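Local structure of sialyltransferase 0160 (Photobacterium damselae, 4R84) at residues Ser37-Glu42 with Thr112-Ala117; Leu232-Ser237 with Tyr292-Glu297; Asn177-Glu182 with Phe209-Pro214; Ser261-Tyr266 with Tyr282-Leu287. The protein probably transfers sialic acid from CMP-sialic acid to galactoside acceptors in alpha-2,6 linkage, as a glycosyltransferase of the GT-B structural group. All blocks are in the same frame, centred on the assembly; numbering follows the deposited sequence. Where two conformers were deposited one is given.

Contact 1. Residues Ser37-Glu42 with Thr112-Ala117; sequences SADVVE and TLTVVA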
# COMPACT_ATOMS: atom_id res chain seq x y z
N SER A 37 12.12 -7.47 -25.78
CA SER A 37 10.72 -7.86 -25.76
C SER A 37 9.90 -6.75 -25.12
O SER A 37 10.40 -5.98 -24.31
CB SER A 37 10.53 -9.17 -24.99
OG SER A 37 10.96 -9.02 -23.65
N ALA A 38 8.64 -6.65 -25.53
CA ALA A 38 7.79 -5.60 -24.98
C ALA A 38 6.35 -6.03 -25.03
O ALA A 38 5.94 -6.75 -25.95
CB ALA A 38 7.99 -4.31 -25.76
N ASP A 39 5.56 -5.59 -24.04
CA ASP A 39 4.11 -5.74 -24.11
C ASP A 39 3.52 -4.55 -24.84
O ASP A 39 3.94 -3.41 -24.62
CB ASP A 39 3.49 -5.84 -22.70
CG ASP A 39 3.82 -7.14 -22.00
OD1 ASP A 39 4.36 -8.06 -22.66
OD2 ASP A 39 3.52 -7.26 -20.79
N VAL A 40 2.58 -4.80 -25.75
CA VAL A 40 1.88 -3.72 -26.42
C VAL A 40 0.39 -3.87 -26.13
O VAL A 40 -0.21 -4.91 -26.41
CB VAL A 40 2.15 -3.70 -27.95
CG1 VAL A 40 1.60 -2.41 -28.59
CG2 VAL A 40 3.65 -3.83 -28.25
N VAL A 41 -0.20 -2.83 -25.54
CA VAL A 41 -1.61 -2.87 -25.22
C VAL A 41 -2.41 -2.80 -26.51
O VAL A 41 -2.05 -2.06 -27.42
CB VAL A 41 -1.99 -1.71 -24.29
CG1 VAL A 41 -3.49 -1.69 -24.05
CG2 VAL A 41 -1.23 -1.86 -22.98
N GLU A 42 -3.47 -3.61 -26.58
CA GLU A 42 -4.38 -3.58 -27.74
C GLU A 42 -4.72 -2.14 -28.15
O GLU A 42 -5.06 -1.32 -27.31
CB GLU A 42 -5.67 -4.34 -27.41
CG GLU A 42 -5.49 -5.83 -27.26
CD GLU A 42 -6.79 -6.59 -27.07
OE1 GLU A 42 -7.83 -6.01 -26.68
OE2 GLU A 42 -6.77 -7.81 -27.32
N THR A 112 10.42 -9.16 -29.78
CA THR A 112 9.21 -9.93 -29.55
C THR A 112 8.17 -9.05 -28.88
O THR A 112 8.41 -8.54 -27.79
CB THR A 112 9.48 -11.14 -28.67
OG1 THR A 112 10.51 -11.92 -29.29
CG2 THR A 112 8.22 -11.97 -28.50
N LEU A 113 7.05 -8.86 -29.56
CA LEU A 113 5.97 -8.05 -29.03
C LEU A 113 4.83 -8.95 -28.59
O LEU A 113 4.35 -9.77 -29.37
CB LEU A 113 5.47 -7.06 -30.09
CG LEU A 113 6.55 -6.11 -30.62
CD1 LEU A 113 5.98 -5.13 -31.67
CD2 LEU A 113 7.23 -5.39 -29.44
N THR A 114 4.37 -8.77 -27.35
CA THR A 114 3.22 -9.51 -26.89
C THR A 114 2.04 -8.53 -26.78
O THR A 114 2.13 -7.52 -26.08
CB THR A 114 3.48 -10.22 -25.53
OG1 THR A 114 4.58 -11.13 -25.68
CG2 THR A 114 2.28 -11.02 -25.10
N VAL A 115 0.97 -8.80 -27.51
CA VAL A 115 -0.23 -7.97 -27.43
C VAL A 115 -1.03 -8.37 -26.22
O VAL A 115 -1.36 -9.55 -26.05
CB VAL A 115 -1.08 -8.11 -28.71
CG1 VAL A 115 -2.43 -7.39 -28.56
CG2 VAL A 115 -0.30 -7.59 -29.91
N VAL A 116 -1.29 -7.39 -25.37
CA VAL A 116 -1.94 -7.65 -24.09
C VAL A 116 -3.20 -6.82 -23.93
O VAL A 116 -3.37 -5.78 -24.56
CB VAL A 116 -1.00 -7.36 -22.90
CG1 VAL A 116 0.23 -8.27 -23.01
CG2 VAL A 116 -0.59 -5.90 -22.88
N ALA A 117 -4.08 -7.30 -23.06
CA ALA A 117 -5.26 -6.53 -22.69
C ALA A 117 -4.83 -5.29 -21.92
O ALA A 117 -3.82 -5.30 -21.22
CB ALA A 117 -6.20 -7.39 -21.85

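Contact 2. Residues Leu232-Ser237 with Tyr292-Glu297; sequences LYDDGS and YYFLRE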
# COMPACT_ATOMS: atom_id res chain seq x y z
N LEU A 232 -3.69 -6.94 -0.88
CA LEU A 232 -4.37 -6.53 0.35
C LEU A 232 -3.34 -6.07 1.36
O LEU A 232 -2.30 -6.71 1.52
CB LEU A 232 -5.20 -7.70 0.91
CG LEU A 232 -6.22 -8.27 -0.08
CD1 LEU A 232 -6.97 -9.43 0.55
CD2 LEU A 232 -7.22 -7.21 -0.56
N TYR A 233 -3.61 -4.94 2.01
CA TYR A 233 -2.67 -4.36 2.97
C TYR A 233 -3.31 -4.21 4.34
O TYR A 233 -4.41 -3.68 4.46
CB TYR A 233 -2.20 -2.97 2.50
CG TYR A 233 -1.55 -2.97 1.12
CD1 TYR A 233 -2.34 -3.00 -0.03
CD2 TYR A 233 -0.17 -2.94 0.98
CE1 TYR A 233 -1.76 -2.99 -1.30
CE2 TYR A 233 0.42 -2.94 -0.30
CZ TYR A 233 -0.38 -2.97 -1.42
OH TYR A 233 0.19 -2.97 -2.67
N ASP A 234 -2.62 -4.66 5.38
CA ASP A 234 -3.05 -4.33 6.74
C ASP A 234 -3.15 -2.84 6.92
O ASP A 234 -2.31 -2.11 6.41
CB ASP A 234 -2.05 -4.84 7.78
CG ASP A 234 -2.06 -6.33 7.93
OD1 ASP A 234 -3.09 -6.97 7.63
OD2 ASP A 234 -1.02 -6.87 8.37
N ASP A 235 -4.14 -2.36 7.67
CA ASP A 235 -4.13 -0.92 7.95
C ASP A 235 -3.52 -0.58 9.30
O ASP A 235 -3.23 0.57 9.58
CB ASP A 235 -5.52 -0.31 7.82
CG ASP A 235 -6.53 -0.90 8.76
OD1 ASP A 235 -6.19 -1.82 9.51
OD2 ASP A 235 -7.68 -0.40 8.73
N GLY A 236 -3.35 -1.58 10.16
CA GLY A 236 -2.71 -1.35 11.44
C GLY A 236 -2.96 -2.43 12.46
O GLY A 236 -2.98 -3.61 12.14
N SER A 237 -3.13 -2.03 13.71
CA SER A 237 -3.24 -3.00 14.78
C SER A 237 -4.51 -3.84 14.70
O SER A 237 -4.55 -4.95 15.21
CB SER A 237 -3.15 -2.28 16.12
OG SER A 237 -4.16 -1.29 16.22
N TYR A 292 -1.20 -10.96 0.43
CA TYR A 292 -1.59 -10.34 1.70
C TYR A 292 -0.35 -9.68 2.29
O TYR A 292 0.58 -10.39 2.69
CB TYR A 292 -2.12 -11.36 2.71
CG TYR A 292 -3.29 -12.21 2.26
CD1 TYR A 292 -4.61 -11.76 2.41
CD2 TYR A 292 -3.08 -13.47 1.74
CE1 TYR A 292 -5.68 -12.56 2.04
CE2 TYR A 292 -4.14 -14.27 1.36
CZ TYR A 292 -5.44 -13.82 1.51
OH TYR A 292 -6.49 -14.62 1.11
N TYR A 293 -0.30 -8.35 2.30
CA TYR A 293 0.85 -7.67 2.88
C TYR A 293 0.59 -7.45 4.35
O TYR A 293 -0.28 -6.66 4.72
CB TYR A 293 1.12 -6.35 2.16
CG TYR A 293 1.68 -6.59 0.79
CD1 TYR A 293 3.00 -6.96 0.62
CD2 TYR A 293 0.86 -6.51 -0.34
CE1 TYR A 293 3.52 -7.21 -0.63
CE2 TYR A 293 1.37 -6.76 -1.61
CZ TYR A 293 2.70 -7.11 -1.73
OH TYR A 293 3.24 -7.37 -2.96
N PHE A 294 1.36 -8.15 5.17
CA PHE A 294 1.29 -8.03 6.63
C PHE A 294 2.29 -6.98 7.11
O PHE A 294 3.46 -7.03 6.74
CB PHE A 294 1.62 -9.37 7.29
CG PHE A 294 0.51 -10.39 7.27
CD1 PHE A 294 0.18 -11.06 6.10
CD2 PHE A 294 -0.15 -10.73 8.45
CE1 PHE A 294 -0.82 -12.01 6.09
CE2 PHE A 294 -1.15 -11.69 8.45
CZ PHE A 294 -1.48 -12.33 7.27
N LEU A 295 1.86 -6.03 7.94
CA LEU A 295 2.82 -5.13 8.58
C LEU A 295 3.78 -5.92 9.48
O LEU A 295 4.95 -5.55 9.62
CB LEU A 295 2.12 -3.99 9.31
CG LEU A 295 1.03 -4.19 10.34
CD1 LEU A 295 1.65 -4.43 11.71
CD2 LEU A 295 0.18 -2.95 10.35
N ARG A 296 3.29 -6.98 10.11
CA ARG A 296 4.16 -7.90 10.85
C ARG A 296 3.87 -9.35 10.47
O ARG A 296 3.12 -10.05 11.16
CB ARG A 296 4.02 -7.70 12.36
CG ARG A 296 4.66 -6.42 12.88
CD ARG A 296 6.18 -6.48 12.80
NE ARG A 296 6.75 -7.55 13.61
CZ ARG A 296 7.14 -7.40 14.87
NH1 ARG A 296 7.03 -6.21 15.45
NH2 ARG A 296 7.65 -8.42 15.54
N GLU A 297 4.46 -9.81 9.36
CA GLU A 297 4.22 -11.16 8.87
C GLU A 297 4.68 -12.19 9.89
O GLU A 297 4.12 -13.29 9.97
CB GLU A 297 4.92 -11.40 7.53
CG GLU A 297 4.56 -12.76 6.94
CD GLU A 297 5.45 -13.17 5.76
OE1 GLU A 297 6.43 -12.46 5.47
OE2 GLU A 297 5.16 -14.21 5.13
O HOH W 1 -2.78 -8.40 4.71

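Contact 3. Residues Asn177-Glu182 with Phe209-Pro214; sequences NNTSPE and FNNLPP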
# COMPACT_ATOMS: atom_id res chain seq x y z
N ASN A 177 -16.92 4.65 4.15
CA ASN A 177 -15.58 4.08 4.18
C ASN A 177 -15.31 3.15 3.01
O ASN A 177 -14.20 2.64 2.86
CB ASN A 177 -15.37 3.31 5.48
CG ASN A 177 -15.39 4.20 6.68
OD1 ASN A 177 -16.08 3.93 7.68
ND2 ASN A 177 -14.62 5.26 6.60
N ASN A 178 -16.32 2.92 2.19
CA ASN A 178 -16.19 1.84 1.22
C ASN A 178 -16.49 2.22 -0.21
O ASN A 178 -16.89 3.33 -0.51
CB ASN A 178 -17.10 0.69 1.64
CG ASN A 178 -16.78 0.20 3.03
OD1 ASN A 178 -17.57 0.39 3.96
ND2 ASN A 178 -15.61 -0.41 3.20
N THR A 179 -16.26 1.25 -1.08
CA THR A 179 -16.47 1.42 -2.52
C THR A 179 -17.80 2.09 -2.83
O THR A 179 -18.84 1.69 -2.29
CB THR A 179 -16.44 0.07 -3.20
OG1 THR A 179 -15.20 -0.56 -2.91
CG2 THR A 179 -16.60 0.22 -4.72
N SER A 180 -17.75 3.12 -3.66
CA SER A 180 -18.94 3.88 -4.01
C SER A 180 -19.64 3.33 -5.26
O SER A 180 -19.01 2.70 -6.12
CB SER A 180 -18.59 5.35 -4.24
OG SER A 180 -17.73 5.51 -5.35
N PRO A 181 -20.94 3.60 -5.37
CA PRO A 181 -21.63 3.28 -6.62
C PRO A 181 -21.04 4.04 -7.81
O PRO A 181 -21.03 3.52 -8.93
CB PRO A 181 -23.07 3.73 -6.36
CG PRO A 181 -23.21 3.70 -4.87
CD PRO A 181 -21.86 4.10 -4.33
N GLU A 182 -20.52 5.25 -7.57
CA GLU A 182 -19.88 6.02 -8.63
C GLU A 182 -18.67 5.26 -9.17
O GLU A 182 -18.46 5.17 -10.39
CB GLU A 182 -19.45 7.40 -8.13
CG GLU A 182 -20.61 8.39 -7.93
CD GLU A 182 -21.32 8.25 -6.59
OE1 GLU A 182 -21.01 7.33 -5.79
OE2 GLU A 182 -22.23 9.07 -6.34
N PHE A 209 -13.84 -7.41 2.02
CA PHE A 209 -15.15 -7.92 1.65
C PHE A 209 -16.18 -6.80 1.48
O PHE A 209 -17.20 -6.97 0.80
CB PHE A 209 -15.67 -8.94 2.67
CG PHE A 209 -16.90 -9.65 2.21
CD1 PHE A 209 -16.82 -10.61 1.22
CD2 PHE A 209 -18.15 -9.35 2.75
CE1 PHE A 209 -17.95 -11.25 0.76
CE2 PHE A 209 -19.28 -9.99 2.30
CZ PHE A 209 -19.18 -10.95 1.30
N ASN A 210 -15.94 -5.66 2.11
CA ASN A 210 -16.83 -4.52 1.91
C ASN A 210 -16.51 -3.78 0.61
O ASN A 210 -17.35 -3.06 0.09
CB ASN A 210 -16.76 -3.56 3.09
CG ASN A 210 -17.50 -4.07 4.30
OD1 ASN A 210 -18.41 -4.89 4.19
ND2 ASN A 210 -17.14 -3.56 5.47
N ASN A 211 -15.29 -3.95 0.10
CA ASN A 211 -14.85 -3.15 -1.04
C ASN A 211 -14.85 -3.84 -2.40
O ASN A 211 -15.16 -3.20 -3.41
CB ASN A 211 -13.44 -2.60 -0.79
CG ASN A 211 -13.41 -1.50 0.26
OD1 ASN A 211 -14.41 -0.82 0.51
ND2 ASN A 211 -12.25 -1.33 0.90
N LEU A 212 -14.49 -5.12 -2.46
CA LEU A 212 -14.33 -5.76 -3.77
C LEU A 212 -15.59 -6.43 -4.34
O LEU A 212 -15.84 -6.32 -5.55
CB LEU A 212 -13.19 -6.79 -3.72
CG LEU A 212 -11.82 -6.22 -3.33
CD1 LEU A 212 -10.70 -7.23 -3.58
CD2 LEU A 212 -11.52 -4.93 -4.09
N PRO A 213 -16.39 -7.13 -3.51
CA PRO A 213 -17.57 -7.75 -4.12
C PRO A 213 -18.50 -6.81 -4.92
O PRO A 213 -19.06 -7.29 -5.90
CB PRO A 213 -18.31 -8.36 -2.93
CG PRO A 213 -17.22 -8.67 -1.95
CD PRO A 213 -16.25 -7.52 -2.09
N PRO A 214 -18.68 -5.53 -4.51
CA PRO A 214 -19.54 -4.67 -5.32
C PRO A 214 -19.04 -4.42 -6.73
O PRO A 214 -19.84 -4.05 -7.59
CB PRO A 214 -19.56 -3.36 -4.54
CG PRO A 214 -19.31 -3.76 -3.13
CD PRO A 214 -18.33 -4.88 -3.23
O HOH W 2 -11.91 1.03 2.56

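Contact 4. Residues Ser261-Tyr266 with Tyr282-Leu287; sequences SLLANY and YNWHKL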
# COMPACT_ATOMS: atom_id res chain seq x y z
N SER A 261 -16.06 -21.90 -0.97
CA SER A 261 -17.18 -21.99 -1.91
C SER A 261 -18.26 -20.96 -1.56
O SER A 261 -18.97 -20.47 -2.43
CB SER A 261 -17.77 -23.41 -1.93
OG SER A 261 -18.27 -23.79 -0.66
N LEU A 262 -18.37 -20.63 -0.28
CA LEU A 262 -19.30 -19.60 0.16
C LEU A 262 -18.94 -18.25 -0.48
O LEU A 262 -19.79 -17.56 -1.04
CB LEU A 262 -19.28 -19.50 1.68
CG LEU A 262 -20.47 -18.87 2.40
CD1 LEU A 262 -21.78 -19.48 1.95
CD2 LEU A 262 -20.30 -19.03 3.90
N LEU A 263 -17.66 -17.89 -0.39
CA LEU A 263 -17.18 -16.66 -1.03
C LEU A 263 -17.37 -16.73 -2.54
O LEU A 263 -17.87 -15.80 -3.16
CB LEU A 263 -15.72 -16.40 -0.66
CG LEU A 263 -15.10 -15.12 -1.26
CD1 LEU A 263 -15.91 -13.89 -0.89
CD2 LEU A 263 -13.65 -14.97 -0.81
N ALA A 264 -16.97 -17.86 -3.12
CA ALA A 264 -17.07 -18.06 -4.58
C ALA A 264 -18.49 -17.91 -5.12
O ALA A 264 -18.71 -17.24 -6.13
CB ALA A 264 -16.52 -19.43 -4.94
N ASN A 265 -19.46 -18.54 -4.46
CA ASN A 265 -20.84 -18.49 -4.92
C ASN A 265 -21.47 -17.12 -4.72
O ASN A 265 -22.32 -16.70 -5.50
CB ASN A 265 -21.70 -19.54 -4.21
CG ASN A 265 -21.27 -20.96 -4.55
OD1 ASN A 265 -20.67 -21.20 -5.59
ND2 ASN A 265 -21.59 -21.89 -3.66
N TYR A 266 -21.04 -16.42 -3.68
CA TYR A 266 -21.53 -15.07 -3.43
C TYR A 266 -21.05 -14.14 -4.54
O TYR A 266 -21.82 -13.34 -5.07
CB TYR A 266 -21.04 -14.57 -2.06
CG TYR A 266 -21.55 -13.19 -1.72
CD1 TYR A 266 -22.83 -13.02 -1.20
CD2 TYR A 266 -20.75 -12.07 -1.89
CE1 TYR A 266 -23.30 -11.76 -0.88
CE2 TYR A 266 -21.21 -10.81 -1.57
CZ TYR A 266 -22.49 -10.66 -1.06
OH TYR A 266 -22.96 -9.41 -0.73
N TYR A 282 -9.50 -13.98 4.42
CA TYR A 282 -8.28 -14.72 4.11
C TYR A 282 -8.51 -15.91 3.18
O TYR A 282 -7.76 -16.88 3.20
CB TYR A 282 -7.60 -15.20 5.41
CG TYR A 282 -6.97 -14.07 6.19
CD1 TYR A 282 -5.94 -13.31 5.65
CD2 TYR A 282 -7.41 -13.77 7.47
CE1 TYR A 282 -5.37 -12.27 6.36
CE2 TYR A 282 -6.84 -12.73 8.19
CZ TYR A 282 -5.82 -11.99 7.64
OH TYR A 282 -5.27 -10.97 8.37
N ASN A 283 -9.55 -15.82 2.36
CA ASN A 283 -9.80 -16.82 1.32
C ASN A 283 -9.63 -16.30 -0.10
O ASN A 283 -9.90 -17.02 -1.06
CB ASN A 283 -11.21 -17.38 1.45
CG ASN A 283 -11.28 -18.57 2.38
OD1 ASN A 283 -10.29 -19.30 2.54
ND2 ASN A 283 -12.43 -18.77 2.99
N TRP A 284 -9.22 -15.04 -0.25
CA TRP A 284 -9.15 -14.46 -1.59
C TRP A 284 -8.09 -15.14 -2.45
O TRP A 284 -8.27 -15.25 -3.67
CB TRP A 284 -8.92 -12.96 -1.51
CG TRP A 284 -10.16 -12.27 -1.02
CD1 TRP A 284 -10.52 -12.04 0.28
CD2 TRP A 284 -11.23 -11.76 -1.82
NE1 TRP A 284 -11.74 -11.42 0.33
CE2 TRP A 284 -12.20 -11.24 -0.95
CE3 TRP A 284 -11.46 -11.71 -3.20
CZ2 TRP A 284 -13.39 -10.65 -1.41
CZ3 TRP A 284 -12.64 -11.13 -3.66
CH2 TRP A 284 -13.58 -10.61 -2.77
N HIS A 285 -7.02 -15.62 -1.82
CA HIS A 285 -5.94 -16.28 -2.57
C HIS A 285 -6.35 -17.64 -3.14
O HIS A 285 -5.64 -18.19 -3.98
CB HIS A 285 -4.71 -16.43 -1.68
CG HIS A 285 -4.90 -17.41 -0.56
ND1 HIS A 285 -5.85 -17.24 0.42
CD2 HIS A 285 -4.25 -18.56 -0.27
CE1 HIS A 285 -5.79 -18.25 1.27
NE2 HIS A 285 -4.83 -19.07 0.87
N LYS A 286 -7.49 -18.17 -2.69
CA LYS A 286 -8.04 -19.43 -3.20
C LYS A 286 -8.79 -19.21 -4.51
O LYS A 286 -9.09 -20.15 -5.24
CB LYS A 286 -8.99 -20.06 -2.18
CG LYS A 286 -8.37 -20.52 -0.86
CD LYS A 286 -7.60 -21.83 -1.03
CE LYS A 286 -6.13 -21.62 -1.27
NZ LYS A 286 -5.43 -22.93 -1.43
N LEU A 287 -9.11 -17.96 -4.79
CA LEU A 287 -9.94 -17.64 -5.96
C LEU A 287 -9.27 -16.74 -6.98
O LEU A 287 -9.61 -16.77 -8.17
CB LEU A 287 -11.25 -16.99 -5.49
CG LEU A 287 -12.09 -17.86 -4.55
CD1 LEU A 287 -13.32 -17.10 -4.07
CD2 LEU A 287 -12.50 -19.15 -5.22

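Contact 1. Residues Ser37-Glu42 with Thr112-Ala117
V40 and V116 bury more surface here than any other residue, and their backbones are bonded directly. V40 N donates to T114 O at 2.8 Å, and V116 N donates to V40 O at 2.9 Å. These bonds belong to a ladder of five between parallel strands, closed by E42 N to V116 O at 3.0 Å. V40 shares a sheet face with A38, L113 and V115. Its CG2 meets L113 CD2 at 4.1 Å, the two side chains slanting across each other. V116 lies on the other face, with D39, T114 and V41. Its CG1 sits beside its own backbone N (chi1 -61°) and comes within 3.9 Å of D39 CG, while its CG2 is 4.1 Å from V41 CG2. E42 follows the end of its strand. Its CG rests on V115 CG1 at 3.7 Å, and its carboxylate reaches on to a salt bridge with R196 and hydrogen bonds with L88 N and N195. The pair lies in the PKD-like domain. Strand 106-125 also bonds to strand 92-101, through L113 with Y94 and V115 with E92. Y46 of strand 45-48 and F83 of strand 81-84 pack on the V40 face.

Contact 2. Residues Leu232-Ser237 with Tyr292-Glu297
L232 and Y233 pair in parallel with Y292 and Y293, through Y293 N to L232 O at 2.7 Å and D234 N to Y293 O at 3.1 Å, both close to straight. The side chains then run in matching pairs. L232 and Y292 lie alongside each other and point the same way, with L232 CD1 3.7 Å from Y292 CE1. On the other sheet face Y233 and Y293 do likewise. Their rings are nearly parallel, 16° apart, but slid so far that they barely overlap. Y293 CD2 stands over the rim of one face of the Y233 ring, 3.6 Å from Y233 CE2.

Past the strands, D234 takes over. With CG beside its backbone N (chi1 -72°), OD2 turns to the other segment and accepts from L295 N at 3.0 Å. The bond uses the anti side of the carboxylate and is 25° out of its plane. OD2 also bonds to Y240 OH on helix 237-246. A water donates to D234 OD1 and, weakly, to Y293 O. L295 CD2 packs on G236 CA at 3.5 Å, in a turn near the bound CMP-sialic acid analogue. The D234 carboxylate is thus gripped by a backbone N-H and a tyrosine hydroxyl, which ties together the two segments just past the ends of their strands. This is consistent with a fixed loop shape beside the donor.

Contact 3. Residues Asn177-Glu182 with Phe209-Pro214
N211 OD1 takes two hydrogen bonds from N178 and T179. N178 ND2 reaches it at 3.0 Å and T179 N at 3.2 Å. Both donors stand well out of the plane of the N211 side-chain carbonyl, on opposite faces of it, so neither uses a lone pair. On the donor side, the acceptor lies almost in the plane of the N178 amide, and the two amide planes are 56° apart. A third bond runs to the backbone. T179 OG1, set beside its own N (chi1 -57°), donates to N211 O at 2.7 Å, in the plane of the backbone carbonyl and on a lone pair. N210 adds its CB, which lies 3.4 Å from N178 ND2.

These bonds join the short strand 178-179 to the stretch where helix 208-211 gives way to helix 213-219. Strand 178-179 pairs antiparallel with strand 169-175 of the Rossmann-type sheet, and helix 208-211 follows strand 197-204. Just after T179, S180 is the N-cap of helix 181-192. Its OG bonds to M183 N and also to P173 O, which holds the turn next to the contact.

Further out, the amide of N211 is fixed from its nitrogen as well. N211 ND2 bonds to T203 OG1 on strand 197-204, and to a water at 2.9 Å that donates in turn to N177 O at 2.8 Å. The side chains of T179 and N211 both rest on I124 of strand 106-125.

Contact 4. Residues Ser261-Tyr266 with Tyr282-Leu287
L263 carries this contact with a CH-pi interaction on W284. Its CD2 sits over the face of the indole, 4.1 Å from the centroid of the W284 five-membered ring and only 12° off the ring normal. The CG of L263 is anti to its backbone N (chi1 -179°), which carries the branched end out from helix 252-267 and onto the ring. The two side chains cross at about a right angle. The other methyl, L263 CD1, lies 4.1 Å from W284 CZ2, above the rim of the indole.

Aliphatic packing comes next. L287 CD1 lies 3.9 Å from L263 CG and 3.8 Å from A264 N, while L287 CD2 touches A264 CB at 4.0 Å. L287 thus straddles two successive helix residues. N283 CB meets L263 CD2 at 4.1 Å.

No hydrogen bond crosses between the two segments. The polar groups of the loop are held by other residues. W284 NE1 donates to N280 O. N283 bonds through OD1 to Y312 OH, and through ND2 to G279 O and to L256 O, one of the earlier residues of helix 252-267.

The contact therefore rests on dispersion and hydrophobic burial, which prescribe little direction by themselves. The polar ties of N283, one of them to helix 252-267 itself, and of W284 probably hold the loop where L263 and A264 meet it.

Overall arrangement
Along the chain the order is contact 1, contact 3, then contact 2 with contact 4 nested in its loop. Contact 1 stands apart in the PKD-like domain, its centre about 31 to 33 Å from the centres of the other three. It is still linked to contacts 2 and 3 by one large mixed sheet, since strand 106-125 runs on from it into the sialyltransferase region. Contacts 2, 3 and 4 group more closely, with centres 17 to 20 Å apart. Contact 4 touches contact 2 where H285 ND1 meets Y292 OH, and contact 3 where F209 packs on Y266 and L263. Through these touches helix 252-267 and the loop after it are joined to strand 290-294; the turn after strand 225-233 lies near the bound donor analogue.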